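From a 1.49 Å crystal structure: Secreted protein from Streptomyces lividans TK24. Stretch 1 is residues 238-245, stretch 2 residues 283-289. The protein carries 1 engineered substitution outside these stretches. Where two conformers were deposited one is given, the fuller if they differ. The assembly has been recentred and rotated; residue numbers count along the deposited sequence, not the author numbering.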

# COMPACT_ATOMS: atom_id res chain seq x y z
N LYS A 238 -4.71 4.93 21.51
CA LYS A 238 -3.65 5.86 21.22
C LYS A 238 -2.33 5.36 21.81
O LYS A 238 -2.30 4.89 22.96
N VAL A 239 -1.27 5.40 21.01
CA VAL A 239 0.08 5.14 21.46
C VAL A 239 0.93 6.35 21.16
O VAL A 239 0.44 7.36 20.67
N ASP A 240 2.24 6.27 21.40
CA ASP A 240 3.05 7.47 21.13
C ASP A 240 2.96 7.85 19.66
O ASP A 240 3.00 6.95 18.79
N PRO A 241 2.88 9.16 19.37
CA PRO A 241 2.98 9.57 17.98
C PRO A 241 4.39 9.35 17.44
O PRO A 241 5.37 9.31 18.18
N MET A 242 4.49 9.19 16.12
CA MET A 242 5.77 9.19 15.46
C MET A 242 6.49 10.54 15.64
O MET A 242 5.85 11.57 15.89
N HIS A 243 7.80 10.52 15.50
CA HIS A 243 8.55 11.77 15.44
C HIS A 243 8.22 12.57 14.20
O HIS A 243 8.08 13.79 14.24
N GLU A 244 8.13 11.88 13.05
CA GLU A 244 7.81 12.50 11.78
C GLU A 244 6.33 12.42 11.46
O GLU A 244 5.70 11.40 11.68
N ALA A 245 5.78 13.50 10.93
CA ALA A 245 4.46 13.48 10.31
C ALA A 245 4.60 12.74 8.99
O ALA A 245 5.56 12.97 8.25
N THR A 283 7.52 -1.10 24.30
CA THR A 283 7.49 0.23 24.95
C THR A 283 6.40 1.16 24.45
O THR A 283 6.16 2.19 25.05
N LYS A 284 5.78 0.80 23.33
CA LYS A 284 4.77 1.65 22.68
C LYS A 284 5.36 3.02 22.31
O LYS A 284 4.65 4.02 22.30
N ALA A 285 6.63 3.01 21.94
CA ALA A 285 7.36 4.20 21.61
C ALA A 285 8.17 4.08 20.35
O ALA A 285 8.46 2.95 19.92
N TRP A 286 8.48 5.22 19.75
CA TRP A 286 9.22 5.32 18.49
C TRP A 286 10.64 5.88 18.68
O TRP A 286 10.85 6.77 19.49
N THR A 287 11.59 5.36 17.90
CA THR A 287 12.98 5.77 17.94
C THR A 287 13.45 5.95 16.50
O THR A 287 13.25 5.03 15.71
N TYR A 288 14.12 7.03 16.19
CA TYR A 288 14.73 7.18 14.89
C TYR A 288 15.80 6.14 14.63
O TYR A 288 16.53 5.74 15.54
N THR A 289 15.88 5.66 13.39
CA THR A 289 17.07 4.95 12.94
C THR A 289 18.20 5.97 12.79
O THR A 289 17.97 7.19 12.79

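The two stretches run side by side in nearly the same direction, their end-to-end vectors 14° apart, and bury 545 Å² between them. Stretch 1 has no regular secondary structure where it meets the strand of stretch 2, and side chains rather than a backbone ladder supply most of the contact. Three aromatic residues, W286, Y288 and H243, carry the largest shares.

W286 contributes most, with 121 Å² covered. Its CA-to-CB bond points toward stretch 1, and chi1 in the m well with chi2 at 89° lays the indole along the backbone of D240, P241 and M242. At the ring edge, NE1 donates a hydrogen bond to the backbone O of D240 at 2.8 Å, so the one polar atom of this buried side chain is satisfied by a main-chain carbonyl. The O of P241 lies 3.2 Å from W286 CD1, whereas the CA-to-CB bond of P241 points away from stretch 2. One face of the indole is covered by M242. This methionine leaves its backbone sideways, and its m, t, m rotamer places CG 3.6 Å from the centroid of the six-membered ring and 14° off the normal, a CH-pi contact. SD follows at 4.3 Å from the same centroid, also over the face, so two successive atoms of the chain pack on the ring.

H243, with chi1 m and chi2 -86°, points toward stretch 2 and joins W286 to Y288. Its NE2 donates to the backbone O of W286 at 2.9 Å, near the imidazole plane, which leaves the ring faces free for packing. One of them meets Y288 in an offset stack, with centroids 4.8 Å apart and planes inclined by 28°. The tyrosine starts out sideways, but its m rotamer at chi1 brings the end of the side chain back to stretch 1. There Y288 OH donates a short hydrogen bond to E244 OE2, at 2.6 Å, and approaches H243 CB to 3.3 Å. E244 also leaves sideways; with chi1 and chi2 both m, its carboxylate reaches the tyrosine near the plane of the phenol ring.

At the other end the contact becomes wetter. D240 (chi1 m) points toward stretch 2, bringing OD2 to 3.4 Å from A285 CB. Its backbone N makes a weak hydrogen bond to K284 O at 3.4 Å, and waters supplement this link. Water 1 donates to D240 OD2 at 2.8 Å and accepts from W286 N at 2.9 Å, joining carboxylate to strand backbone. Water 2 lies 2.7 Å from D240 OD1 and 2.5 Å from K284 O, while water 3 lies 3.1 Å from D240 OD1 and 3.0 Å from T283 O. Beside this polar cluster, V239, in its m rotamer, points toward stretch 2 and sets CG1 4.3 Å from K284 CD; the lysine side chain then leads away.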

# COMPACT_ATOMS: atom_id res chain seq x y z
CB LYS A 238 -3.98 7.23 21.83
CG LYS A 238 -2.98 8.32 21.47
CD LYS A 238 -3.55 9.70 21.79
CE LYS A 238 -2.79 10.82 21.13
NZ LYS A 238 -1.41 10.97 21.67
CB VAL A 239 0.64 3.82 20.83
CG1 VAL A 239 -0.21 2.63 21.29
CG2 VAL A 239 0.81 3.90 19.30
CB ASP A 240 4.53 7.24 21.44
CG ASP A 240 4.85 7.26 22.90
OD1 ASP A 240 3.92 7.24 23.76
OD2 ASP A 240 6.07 7.20 23.16
CB PRO A 241 2.69 11.06 18.06
CG PRO A 241 3.19 11.49 19.41
CD PRO A 241 2.80 10.34 20.28
CB MET A 242 5.61 8.92 13.96
CG MET A 242 5.08 7.56 13.69
SD MET A 242 4.91 7.22 11.93
CE MET A 242 3.70 8.45 11.46
CB HIS A 243 10.04 11.48 15.51
CG HIS A 243 10.45 10.84 16.80
ND1 HIS A 243 10.75 11.58 17.92
CD2 HIS A 243 10.57 9.55 17.16
CE1 HIS A 243 11.05 10.76 18.91
NE2 HIS A 243 10.96 9.53 18.47
CB GLU A 244 8.57 11.82 10.66
CG GLU A 244 10.07 11.90 10.78
CD GLU A 244 10.62 13.30 10.54
OE1 GLU A 244 10.08 14.02 9.66
OE2 GLU A 244 11.62 13.68 11.21
CB ALA A 245 4.00 14.89 10.08
CB THR A 283 8.81 0.94 24.78
OG1 THR A 283 9.03 1.15 23.38
CG2 THR A 283 9.95 0.14 25.33
CB LYS A 284 3.46 1.74 23.48
CG LYS A 284 2.78 0.40 23.66
CD LYS A 284 1.58 0.53 24.58
CE LYS A 284 0.77 -0.77 24.76
NZ LYS A 284 1.55 -2.02 24.82
CB ALA A 285 8.28 4.59 22.77
CB TRP A 286 8.51 6.24 17.53
CG TRP A 286 7.14 5.84 17.15
CD1 TRP A 286 5.95 6.16 17.81
CD2 TRP A 286 6.76 5.08 16.00
NE1 TRP A 286 4.88 5.63 17.12
CE2 TRP A 286 5.34 4.96 16.03
CE3 TRP A 286 7.47 4.47 14.95
CZ2 TRP A 286 4.65 4.25 15.05
CZ3 TRP A 286 6.78 3.82 13.97
CH2 TRP A 286 5.39 3.72 14.02
CB THR A 287 13.85 4.69 18.62
OG1 THR A 287 13.26 4.28 19.86
CG2 THR A 287 15.29 5.19 18.85
CB TYR A 288 15.39 8.52 14.70
CG TYR A 288 14.52 9.68 14.44
CD1 TYR A 288 13.92 9.86 13.21
CD2 TYR A 288 14.32 10.65 15.39
CE1 TYR A 288 13.12 10.94 12.95
CE2 TYR A 288 13.56 11.79 15.12
CZ TYR A 288 12.98 11.95 13.90
OH TYR A 288 12.20 13.04 13.64
CB THR A 289 16.85 4.22 11.62
OG1 THR A 289 16.45 5.16 10.63
CG2 THR A 289 15.78 3.14 11.80
O HOH W 1 7.82 7.69 21.09
O HOH W 2 2.72 4.83 23.70
O HOH W 3 4.92 4.85 25.53